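PDB 3F8M: HTH-type transcriptional repressor PhnF from Mycobacterium smegmatis, which represses the phnDCE operon, involved in phosphate uptake, when phosphate is available in the cell, acting as a DNA-binding transcription factor. Local coordinates for residues Val18-Leu23 and Leu57-Ile62; Gly118-Asp123 and Lys148-Arg153; Val212-Asp215 and Val219-Glu222. All coordinates share one frame; numbering follows the deposited sequence.

Interaction 1: Val18-Leu23 and Leu57-Ile62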
ATOM      1  N   VAL A  18      10.016  -3.316 -33.494  1.00 48.42           N
ATOM      2  CA  VAL A  18      11.141  -4.258 -33.547  1.00 47.28           C
ATOM      3  C   VAL A  18      12.195  -3.989 -32.461  1.00 46.47           C
ATOM      4  O   VAL A  18      12.685  -4.939 -31.837  1.00 46.35           O
ATOM      5  CB  VAL A  18      11.766  -4.340 -34.971  1.00 47.58           C
ATOM      6  CG1 VAL A  18      13.072  -5.131 -34.969  1.00 47.67           C
ATOM      7  CG2 VAL A  18      10.761  -4.963 -35.950  1.00 47.02           C
ATOM      8  N   VAL A  19      12.533  -2.718 -32.225  1.00 45.25           N
ATOM      9  CA  VAL A  19      13.476  -2.379 -31.149  1.00 43.87           C
ATOM     10  C   VAL A  19      12.976  -2.857 -29.776  1.00 43.27           C
ATOM     11  O   VAL A  19      13.748  -3.450 -29.018  1.00 42.51           O
ATOM     12  CB  VAL A  19      13.888  -0.872 -31.120  1.00 44.17           C
ATOM     13  CG1 VAL A  19      12.915  -0.019 -30.287  1.00 43.17           C
ATOM     14  CG2 VAL A  19      15.342  -0.734 -30.598  1.00 43.35           C
ATOM     15  N   ARG A  20      11.692  -2.626 -29.477  1.00 42.51           N
ATOM     16  CA  ARG A  20      11.082  -3.126 -28.241  1.00 42.23           C
ATOM     17  C   ARG A  20      11.146  -4.656 -28.126  1.00 41.40           C
ATOM     18  O   ARG A  20      11.316  -5.190 -27.031  1.00 41.61           O
ATOM     19  CB  ARG A  20       9.642  -2.633 -28.092  1.00 42.39           C
ATOM     20  CG  ARG A  20       9.535  -1.260 -27.413  1.00 45.04           C
ATOM     21  CD  ARG A  20       8.332  -0.430 -27.923  1.00 46.22           C
ATOM     22  NE  ARG A  20       8.356   0.957 -27.430  1.00 47.27           N
ATOM     23  CZ  ARG A  20       8.789   2.007 -28.130  1.00 48.61           C
ATOM     24  NH1 ARG A  20       9.255   1.852 -29.368  1.00 49.36           N
ATOM     25  NH2 ARG A  20       8.772   3.218 -27.592  1.00 48.82           N
ATOM     26  N   ALA A  21      11.039  -5.354 -29.252  1.00 40.49           N
ATOM     27  CA  ALA A  21      11.122  -6.820 -29.257  1.00 39.28           C
ATOM     28  C   ALA A  21      12.568  -7.282 -29.087  1.00 38.67           C
ATOM     29  O   ALA A  21      12.830  -8.315 -28.467  1.00 37.75           O
ATOM     30  CB  ALA A  21      10.536  -7.386 -30.557  1.00 39.68           C
ATOM     31  N   GLU A  22      13.495  -6.519 -29.659  1.00 37.73           N
ATOM     32  CA  GLU A  22      14.915  -6.833 -29.554  1.00 38.25           C
ATOM     33  C   GLU A  22      15.405  -6.629 -28.105  1.00 37.26           C
ATOM     34  O   GLU A  22      16.271  -7.375 -27.637  1.00 37.34           O
ATOM     35  CB  GLU A  22      15.743  -6.020 -30.561  1.00 38.57           C
ATOM     36  CG  GLU A  22      15.694  -6.554 -32.009  1.00 41.36           C
ATOM     37  CD  GLU A  22      16.749  -7.632 -32.290  1.00 45.56           C
ATOM     38  OE1 GLU A  22      17.233  -8.279 -31.329  1.00 45.77           O
ATOM     39  OE2 GLU A  22      17.101  -7.831 -33.483  1.00 47.34           O
ATOM     40  N   LEU A  23      14.843  -5.644 -27.398  1.00 35.77           N
ATOM     41  CA  LEU A  23      15.238  -5.406 -26.002  1.00 35.87           C
ATOM     42  C   LEU A  23      14.722  -6.544 -25.118  1.00 36.01           C
ATOM     43  O   LEU A  23      15.413  -6.987 -24.195  1.00 34.99           O
ATOM     44  CB  LEU A  23      14.776  -4.038 -25.473  1.00 34.62           C
ATOM     45  CG  LEU A  23      15.420  -2.802 -26.128  1.00 35.21           C
ATOM     46  CD1 LEU A  23      14.659  -1.553 -25.775  1.00 34.10           C
ATOM     47  CD2 LEU A  23      16.891  -2.661 -25.765  1.00 30.82           C
ATOM     48  N   LEU A  57      13.565   1.992 -23.182  1.00 29.50           N
ATOM     49  CA  LEU A  57      14.220   1.697 -21.874  1.00 30.52           C
ATOM     50  C   LEU A  57      13.481   2.260 -20.673  1.00 31.27           C
ATOM     51  O   LEU A  57      13.350   1.599 -19.623  1.00 31.09           O
ATOM     52  CB  LEU A  57      15.676   2.147 -21.841  1.00 30.16           C
ATOM     53  CG  LEU A  57      16.614   1.385 -22.777  1.00 31.03           C
ATOM     54  CD1 LEU A  57      18.004   2.015 -22.744  1.00 29.73           C
ATOM     55  CD2 LEU A  57      16.650  -0.144 -22.509  1.00 29.48           C
ATOM     56  N   ARG A  58      12.974   3.475 -20.832  1.00 31.07           N
ATOM     57  CA  ARG A  58      12.132   4.068 -19.817  1.00 32.13           C
ATOM     58  C   ARG A  58      10.849   3.254 -19.527  1.00 31.86           C
ATOM     59  O   ARG A  58      10.446   3.137 -18.355  1.00 32.59           O
ATOM     60  CB  ARG A  58      11.843   5.534 -20.162  1.00 33.00           C
ATOM     61  CG  ARG A  58      10.995   6.196 -19.140  1.00 35.14           C
ATOM     62  CD  ARG A  58      11.550   7.508 -18.657  1.00 37.66           C
ATOM     63  NE  ARG A  58      10.588   8.018 -17.702  1.00 38.65           N
ATOM     64  CZ  ARG A  58       9.971   9.187 -17.823  1.00 40.42           C
ATOM     65  NH1 ARG A  58      10.278  10.010 -18.833  1.00 37.33           N
ATOM     66  NH2 ARG A  58       9.079   9.536 -16.912  1.00 37.67           N
ATOM     67  N   GLU A  59      10.268   2.644 -20.561  1.00 31.68           N
ATOM     68  CA  GLU A  59       9.089   1.777 -20.406  1.00 32.46           C
ATOM     69  C   GLU A  59       9.463   0.501 -19.627  1.00 32.41           C
ATOM     70  O   GLU A  59       8.718   0.053 -18.752  1.00 33.09           O
ATOM     71  CB  GLU A  59       8.488   1.417 -21.764  1.00 32.22           C
ATOM     72  CG  GLU A  59       7.875   2.635 -22.520  1.00 34.25           C
ATOM     73  CD  GLU A  59       7.492   2.314 -23.973  1.00 37.68           C
ATOM     74  OE1 GLU A  59       7.420   1.114 -24.309  1.00 37.63           O
ATOM     75  OE2 GLU A  59       7.286   3.259 -24.786  1.00 37.38           O
ATOM     76  N   LEU A  60      10.628  -0.060 -19.938  1.00 31.57           N
ATOM     77  CA  LEU A  60      11.134  -1.203 -19.183  1.00 31.52           C
ATOM     78  C   LEU A  60      11.354  -0.854 -17.726  1.00 31.30           C
ATOM     79  O   LEU A  60      11.134  -1.708 -16.845  1.00 31.61           O
ATOM     80  CB  LEU A  60      12.433  -1.714 -19.801  1.00 30.75           C
ATOM     81  CG  LEU A  60      12.266  -2.385 -21.161  1.00 30.06           C
ATOM     82  CD1 LEU A  60      13.619  -2.562 -21.819  1.00 31.21           C
ATOM     83  CD2 LEU A  60      11.551  -3.733 -21.044  1.00 32.98           C
ATOM     84  N   LEU A  61      11.804   0.378 -17.465  1.00 30.54           N
ATOM     85  CA  LEU A  61      12.118   0.815 -16.126  1.00 31.00           C
ATOM     86  C   LEU A  61      10.838   0.935 -15.312  1.00 32.03           C
ATOM     87  O   LEU A  61      10.779   0.516 -14.155  1.00 31.21           O
ATOM     88  CB  LEU A  61      12.848   2.151 -16.131  1.00 30.52           C
ATOM     89  CG  LEU A  61      13.467   2.628 -14.801  1.00 32.21           C
ATOM     90  CD1 LEU A  61      14.740   3.433 -15.076  1.00 33.55           C
ATOM     91  CD2 LEU A  61      12.508   3.429 -13.850  1.00 32.73           C
ATOM     92  N   ILE A  62       9.825   1.517 -15.932  1.00 33.14           N
ATOM     93  CA  ILE A  62       8.509   1.665 -15.307  1.00 34.32           C
ATOM     94  C   ILE A  62       7.893   0.280 -15.012  1.00 35.09           C
ATOM     95  O   ILE A  62       7.287   0.083 -13.955  1.00 35.90           O
ATOM     96  CB  ILE A  62       7.630   2.603 -16.187  1.00 35.04           C
ATOM     97  CG1 ILE A  62       8.163   4.042 -16.031  1.00 33.77           C
ATOM     98  CG2 ILE A  62       6.132   2.503 -15.832  1.00 34.72           C
ATOM     99  CD1 ILE A  62       7.661   5.022 -17.099  1.00 33.60           C
TER

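Interaction 2: Gly118-Asp123 and Lys148-Arg153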
ATOM      1  N   GLY A 118     -13.740 -11.725  18.438  1.00 25.30           N
ATOM      2  CA  GLY A 118     -14.500 -10.627  17.829  1.00 26.02           C
ATOM      3  C   GLY A 118     -14.268 -10.471  16.334  1.00 26.87           C
ATOM      4  O   GLY A 118     -15.210 -10.243  15.574  1.00 27.71           O
ATOM      5  N   VAL A 119     -13.013 -10.587  15.897  1.00 25.91           N
ATOM      6  CA  VAL A 119     -12.707 -10.415  14.482  1.00 25.20           C
ATOM      7  C   VAL A 119     -13.368 -11.532  13.666  1.00 24.35           C
ATOM      8  O   VAL A 119     -13.947 -11.290  12.609  1.00 24.97           O
ATOM      9  CB  VAL A 119     -11.175 -10.410  14.228  1.00 25.32           C
ATOM     10  CG1 VAL A 119     -10.861 -10.536  12.715  1.00 25.97           C
ATOM     11  CG2 VAL A 119     -10.523  -9.142  14.797  1.00 26.21           C
ATOM     12  N   LEU A 120     -13.284 -12.755  14.164  1.00 23.32           N
ATOM     13  CA  LEU A 120     -13.758 -13.899  13.395  1.00 23.24           C
ATOM     14  C   LEU A 120     -15.210 -14.231  13.683  1.00 24.28           C
ATOM     15  O   LEU A 120     -15.782 -15.116  13.039  1.00 24.16           O
ATOM     16  CB  LEU A 120     -12.898 -15.141  13.661  1.00 21.77           C
ATOM     17  CG  LEU A 120     -11.412 -15.053  13.321  1.00 20.59           C
ATOM     18  CD1 LEU A 120     -10.693 -16.277  13.853  1.00 20.00           C
ATOM     19  CD2 LEU A 120     -11.266 -14.937  11.830  1.00 17.28           C
ATOM     20  N   GLY A 121     -15.782 -13.546  14.677  1.00 25.02           N
ATOM     21  CA  GLY A 121     -17.157 -13.801  15.107  1.00 26.07           C
ATOM     22  C   GLY A 121     -17.368 -15.216  15.613  1.00 26.16           C
ATOM     23  O   GLY A 121     -18.377 -15.824  15.286  1.00 28.30           O
ATOM     24  N   VAL A 122     -16.401 -15.757  16.360  1.00 25.29           N
ATOM     25  CA  VAL A 122     -16.510 -17.050  17.008  1.00 25.70           C
ATOM     26  C   VAL A 122     -16.496 -16.831  18.516  1.00 25.74           C
ATOM     27  O   VAL A 122     -16.342 -15.701  18.973  1.00 27.07           O
ATOM     28  CB  VAL A 122     -15.357 -18.016  16.626  1.00 24.93           C
ATOM     29  CG1 VAL A 122     -15.456 -18.357  15.104  1.00 23.51           C
ATOM     30  CG2 VAL A 122     -13.961 -17.441  17.032  1.00 24.29           C
ATOM     31  N   ASP A 123     -16.657 -17.897  19.270  1.00 26.63           N
ATOM     32  CA  ASP A 123     -16.597 -17.830  20.722  1.00 27.40           C
ATOM     33  C   ASP A 123     -15.168 -17.565  21.174  1.00 26.99           C
ATOM     34  O   ASP A 123     -14.233 -18.027  20.553  1.00 25.81           O
ATOM     35  CB  ASP A 123     -17.088 -19.139  21.328  1.00 28.68           C
ATOM     36  CG  ASP A 123     -18.572 -19.418  21.025  1.00 30.58           C
ATOM     37  OD1 ASP A 123     -19.312 -18.533  20.553  1.00 32.61           O
ATOM     38  OD2 ASP A 123     -18.978 -20.558  21.250  1.00 33.93           O
ATOM     39  N   LYS A 148      -4.829 -16.874  10.182  1.00 14.46           N
ATOM     40  CA  LYS A 148      -5.545 -17.482  11.336  1.00 14.84           C
ATOM     41  C   LYS A 148      -6.948 -17.815  10.873  1.00 15.01           C
ATOM     42  O   LYS A 148      -7.662 -16.959  10.393  1.00 16.81           O
ATOM     43  CB  LYS A 148      -5.610 -16.509  12.504  1.00 14.82           C
ATOM     44  CG  LYS A 148      -4.247 -16.345  13.131  1.00 17.04           C
ATOM     45  CD  LYS A 148      -4.255 -15.255  14.157  1.00 18.27           C
ATOM     46  CE  LYS A 148      -2.811 -15.024  14.623  1.00 22.52           C
ATOM     47  NZ  LYS A 148      -2.804 -14.097  15.799  1.00 26.27           N
ATOM     48  N   LEU A 149      -7.355 -19.064  11.054  1.00 15.30           N
ATOM     49  CA  LEU A 149      -8.628 -19.533  10.549  1.00 15.19           C
ATOM     50  C   LEU A 149      -9.433 -20.054  11.741  1.00 15.68           C
ATOM     51  O   LEU A 149      -8.853 -20.659  12.631  1.00 15.75           O
ATOM     52  CB  LEU A 149      -8.392 -20.727   9.608  1.00 14.84           C
ATOM     53  CG  LEU A 149      -7.536 -20.499   8.344  1.00 13.38           C
ATOM     54  CD1 LEU A 149      -7.118 -21.820   7.691  1.00 20.93           C
ATOM     55  CD2 LEU A 149      -8.413 -19.641   7.380  1.00 15.79           C
ATOM     56  N   PRO A 150     -10.755 -19.825  11.735  1.00 17.26           N
ATOM     57  CA  PRO A 150     -11.608 -20.516  12.722  1.00 17.68           C
ATOM     58  C   PRO A 150     -11.621 -22.019  12.381  1.00 18.07           C
ATOM     59  O   PRO A 150     -12.126 -22.395  11.318  1.00 19.34           O
ATOM     60  CB  PRO A 150     -12.981 -19.841  12.529  1.00 17.37           C
ATOM     61  CG  PRO A 150     -12.988 -19.359  11.068  1.00 18.83           C
ATOM     62  CD  PRO A 150     -11.516 -18.922  10.863  1.00 16.07           C
ATOM     63  N   ALA A 151     -10.963 -22.829  13.212  1.00 19.37           N
ATOM     64  CA  ALA A 151     -10.656 -24.246  12.908  1.00 19.75           C
ATOM     65  C   ALA A 151     -11.902 -25.045  12.638  1.00 22.01           C
ATOM     66  O   ALA A 151     -11.880 -25.976  11.816  1.00 21.17           O
ATOM     67  CB  ALA A 151      -9.919 -24.899  14.050  1.00 20.52           C
ATOM     68  N   GLN A 152     -12.986 -24.678  13.330  1.00 22.54           N
ATOM     69  CA  GLN A 152     -14.291 -25.364  13.195  0.70 23.78           C
ATOM     70  C   GLN A 152     -14.844 -25.302  11.790  1.00 23.58           C
ATOM     71  O   GLN A 152     -15.550 -26.199  11.329  1.00 23.35           O
ATOM     72  CB  GLN A 152     -15.297 -24.821  14.223  0.70 24.38           C
ATOM     73  CG  GLN A 152     -14.883 -25.255  15.619  0.70 27.75           C
ATOM     74  CD  GLN A 152     -16.004 -25.339  16.623  0.70 31.48           C
ATOM     75  OE1 GLN A 152     -16.835 -24.422  16.753  0.70 33.17           O
ATOM     76  NE2 GLN A 152     -16.015 -26.434  17.379  0.70 32.73           N
ATOM     77  N   ARG A 153     -14.537 -24.211  11.092  1.00 22.11           N
ATOM     78  CA  ARG A 153     -15.016 -24.042   9.712  1.00 21.73           C
ATOM     79  C   ARG A 153     -14.328 -24.940   8.684  1.00 21.20           C
ATOM     80  O   ARG A 153     -14.835 -25.087   7.577  1.00 20.56           O
ATOM     81  CB  ARG A 153     -14.898 -22.598   9.218  1.00 22.05           C
ATOM     82  CG  ARG A 153     -15.789 -21.538   9.933  1.00 21.66           C
ATOM     83  CD  ARG A 153     -15.977 -20.328   9.018  1.00 23.35           C
ATOM     84  NE  ARG A 153     -16.755 -20.679   7.835  1.00 23.15           N
ATOM     85  CZ  ARG A 153     -17.176 -19.830   6.908  1.00 24.25           C
ATOM     86  NH1 ARG A 153     -16.898 -18.529   6.989  1.00 25.80           N
ATOM     87  NH2 ARG A 153     -17.889 -20.287   5.883  1.00 25.49           N
TER

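Interaction 3: Val212-Asp215 and Val219-Glu222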
ATOM      1  N   VAL A 212      -9.173  -9.106   6.853  1.00 21.57           N
ATOM      2  CA  VAL A 212     -10.229 -10.009   7.278  1.00 22.43           C
ATOM      3  C   VAL A 212     -11.068 -10.214   6.023  1.00 22.68           C
ATOM      4  O   VAL A 212     -11.402  -9.238   5.322  1.00 24.19           O
ATOM      5  CB  VAL A 212     -11.117  -9.459   8.413  1.00 22.24           C
ATOM      6  CG1 VAL A 212     -12.085 -10.536   8.891  1.00 23.54           C
ATOM      7  CG2 VAL A 212     -10.243  -8.949   9.590  1.00 23.66           C
ATOM      8  N   SER A 213     -11.404 -11.472   5.752  1.00 21.91           N
ATOM      9  CA  SER A 213     -12.243 -11.824   4.619  1.00 22.21           C
ATOM     10  C   SER A 213     -13.544 -12.377   5.135  1.00 22.32           C
ATOM     11  O   SER A 213     -13.579 -13.040   6.183  1.00 22.99           O
ATOM     12  CB  SER A 213     -11.581 -12.889   3.728  1.00 22.36           C
ATOM     13  OG  SER A 213     -10.350 -12.453   3.242  1.00 21.29           O
ATOM     14  N   TYR A 214     -14.597 -12.121   4.360  1.00 23.35           N
ATOM     15  CA  TYR A 214     -15.953 -12.472   4.687  1.00 24.37           C
ATOM     16  C   TYR A 214     -16.623 -13.180   3.501  1.00 23.90           C
ATOM     17  O   TYR A 214     -16.387 -12.845   2.328  1.00 24.97           O
ATOM     18  CB  TYR A 214     -16.757 -11.205   5.029  1.00 25.29           C
ATOM     19  CG  TYR A 214     -16.200 -10.423   6.207  1.00 24.07           C
ATOM     20  CD1 TYR A 214     -16.591 -10.728   7.498  1.00 25.57           C
ATOM     21  CD2 TYR A 214     -15.283  -9.399   6.001  1.00 26.62           C
ATOM     22  CE1 TYR A 214     -16.066 -10.020   8.583  1.00 30.11           C
ATOM     23  CE2 TYR A 214     -14.755  -8.686   7.057  1.00 27.74           C
ATOM     24  CZ  TYR A 214     -15.155  -8.994   8.331  1.00 27.15           C
ATOM     25  OH  TYR A 214     -14.641  -8.280   9.355  1.00 31.47           O
ATOM     26  N   ASP A 215     -17.448 -14.157   3.838  1.00 25.90           N
ATOM     27  CA  ASP A 215     -18.078 -15.037   2.855  1.00 26.93           C
ATOM     28  C   ASP A 215     -19.456 -14.513   2.438  1.00 27.91           C
ATOM     29  O   ASP A 215     -19.841 -13.391   2.793  1.00 28.00           O
ATOM     30  CB  ASP A 215     -18.146 -16.502   3.347  1.00 27.04           C
ATOM     31  CG  ASP A 215     -19.127 -16.713   4.490  1.00 27.80           C
ATOM     32  OD1 ASP A 215     -20.016 -15.857   4.701  1.00 31.78           O
ATOM     33  OD2 ASP A 215     -19.029 -17.747   5.185  1.00 28.49           O
ATOM     34  N   VAL A 219     -19.889 -14.125   7.047  1.00 31.72           N
ATOM     35  CA  VAL A 219     -19.228 -14.803   8.151  1.00 29.39           C
ATOM     36  C   VAL A 219     -17.727 -14.764   7.843  1.00 27.87           C
ATOM     37  O   VAL A 219     -17.340 -14.989   6.699  1.00 27.33           O
ATOM     38  CB  VAL A 219     -19.708 -16.246   8.301  1.00 29.12           C
ATOM     39  CG1 VAL A 219     -19.076 -16.912   9.508  1.00 29.20           C
ATOM     40  CG2 VAL A 219     -21.260 -16.302   8.411  1.00 30.97           C
ATOM     41  N   ALA A 220     -16.913 -14.443   8.855  1.00 26.13           N
ATOM     42  CA  ALA A 220     -15.459 -14.312   8.661  1.00 23.66           C
ATOM     43  C   ALA A 220     -14.847 -15.638   8.191  1.00 21.55           C
ATOM     44  O   ALA A 220     -15.166 -16.697   8.696  1.00 21.54           O
ATOM     45  CB  ALA A 220     -14.773 -13.808   9.912  1.00 23.28           C
ATOM     46  N   ILE A 221     -13.973 -15.539   7.201  1.00 20.37           N
ATOM     47  CA  ILE A 221     -13.271 -16.694   6.623  1.00 18.89           C
ATOM     48  C   ILE A 221     -11.888 -16.851   7.306  1.00 18.43           C
ATOM     49  O   ILE A 221     -11.455 -17.971   7.601  1.00 19.46           O
ATOM     50  CB  ILE A 221     -13.126 -16.471   5.080  1.00 19.34           C
ATOM     51  CG1 ILE A 221     -14.503 -16.506   4.383  1.00 19.72           C
ATOM     52  CG2 ILE A 221     -12.138 -17.454   4.384  1.00 19.18           C
ATOM     53  CD1 ILE A 221     -14.440 -15.986   2.883  1.00 17.61           C
ATOM     54  N   GLU A 222     -11.202 -15.722   7.519  1.00 17.33           N
ATOM     55  CA  GLU A 222      -9.774 -15.701   7.907  1.00 17.09           C
ATOM     56  C   GLU A 222      -9.433 -14.318   8.427  1.00 16.36           C
ATOM     57  O   GLU A 222     -10.140 -13.328   8.142  1.00 15.86           O
ATOM     58  CB  GLU A 222      -8.846 -15.956   6.691  1.00 16.48           C
ATOM     59  CG  GLU A 222      -9.046 -14.856   5.617  1.00 18.82           C
ATOM     60  CD  GLU A 222      -8.040 -14.812   4.492  1.00 19.92           C
ATOM     61  OE1 GLU A 222      -7.002 -15.527   4.523  1.00 18.69           O
ATOM     62  OE2 GLU A 222      -8.298 -13.993   3.587  1.00 20.47           O
TER

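Interaction 1: Val18-Leu23 and Leu57-Ile62
The guanidinium of Arg20 offers an edge, not a face, to the carboxylate of Glu59, whose CD lies in the guanidinium plane. Two nitrogens make the grip side-on, each to a separate oxygen: NE of Arg20 reaches OE1 of Glu59 at 3.3 Å, and NH2 of Arg20 reaches OE2 of Glu59 at 3.2 Å, both nearly straight. The two planes are turned 37° apart, so the fork is not coplanar. OE1 is met on its syn side but well out of the carboxylate plane, and OE2 from still further above it. Arg20 reaches this position through a bend at chi2 (148°), while Glu59 comes extended beyond CG at about a right angle to it. NH1 of Arg20 is used by the carbonyl of His16, and OE2 of Glu59 also receives NE2 of Gln55. Beside this polar pair lies a leucine cluster: CD1 and CD2 of Leu23 each stand 4.1 Å from CD2 of Leu57, and CB of Leu23 rests 4.1 Å from CD1 of Leu60. The short helical segments cross at -50°, with axes 11.2 Å apart. They join helix 15-29 to helix 50-62, the second helix of the predicted helix-turn-helix motif. The contact thus joins two helices of the winged helix-turn-helix domain through a salt bridge at the partly exposed margin and leucines inside, the two-point grip probably limiting rotation of the arginine.

Interaction 2: Gly118-Asp123 and Lys148-Arg153
Pro150 forms a small apolar joint with Leu120 and Val122, where the C-terminal end of helix 114-120 meets the end of strand 140-150 in the UTRA domain. No hydrogen bond crosses it. Leu120 points its forked tip at the proline ring: CD1 of Leu120 is 4.1 Å from CD of Pro150, and CD2 of Leu120 lies equally far from the same carbon, so both methyls bear on that carbon. CG of Leu120 is anti to its carbonyl carbon (chi1 -60°), which turns the fork toward Pro150. CD2 of Leu120 also comes within 4.4 Å of the backbone O of Lys148, a looser touch. Val122 approaches another part of the ring, with CG1 of Val122 3.9 Å from CB of Pro150 and the two side chains at about a right angle. Between these two contacts the chain leaves the helix at Gly121, with positive phi (61°), and Val122 then points toward the proline. Beyond the ring the strand turns into a 3-10 segment, where N of Arg153 bonds to O of Pro150 at 3.0 Å. Leu149 is turned away from the helix onto Tyr154, while Val119 touches Gln223 of strand 220-229. The helix end thus packs against the last residues of an inner strand of the six-stranded antiparallel sheet, flanked by strands 127-137 and 220-229.

Interaction 3: Val212-Asp215 and Val219-Glu222
Ser213 and Glu222 meet through both side chain and backbone near the end of the hairpin of strands 206-214 and 220-229. OG of Ser213 donates to OE2 of Glu222 at 2.6 Å, using the anti lone pair of that oxygen. CG of Glu222 sits between its backbone N and carbonyl carbon (chi1 61°), and the chain extends from there to the serine. Close by, O of Ser213 takes the almost linear bond from N of Ile221 at 2.7 Å, whereas N of Ser213 reaches O of Glu222 over a longer 3.3 Å. Ile221 and Glu222 both lie opposite Ser213, and the psi of -42° at Ile221 is consistent with a classic beta bulge. One residue on, Tyr214 lies across from Ala220 as a non-hydrogen-bonded antiparallel pair, with CE1 of the Tyr214 ring 4.2 Å from CB of Ala220. CD1 of Ile221 packs 3.8 Å from CB of Asp215. Toward the turn, N of Asp215 bonds to O of Val219 at 3.0 Å, and N of Val219 returns a bond to OD1 of Asp215 at 2.9 Å, arriving from well above the carboxylate plane. OD1 also accepts N of Asp217, giving an Asx turn, while OD2 pairs with Arg153, which bonds to O of Ala220 as well. In the outer shell OH of Tyr168 and OE2 of Glu222 share a weak hydrogen bond, and Arg180 makes a cation-pi contact with Tyr214. The aspartate carboxylate thus does two jobs, closing the turn with one oxygen and holding an arginine with the other. OE2 of the buried glutamate is held chiefly by the serine hydroxyl, and the nearby arginine probably favours a charged Asp215.

Overall arrangement
The three contacts follow one another along the chain, interaction 1 in the winged helix-turn-helix region and interactions 2 and 3 in the UTRA domain. Interaction 1 lies across the chain's centre from the other two, its centre about 49 Å from that of interaction 2 and 42 Å from that of interaction 3. Interactions 2 and 3 are neighbours, centres about 9 Å apart, because strands 140-150 and 220-229 lie side by side in one antiparallel sheet. Arg153, from interaction 2, bridges into interaction 3. None of the three contacts spans the two regions, in keeping with a regulator made of a DNA-binding domain and a UTRA domain.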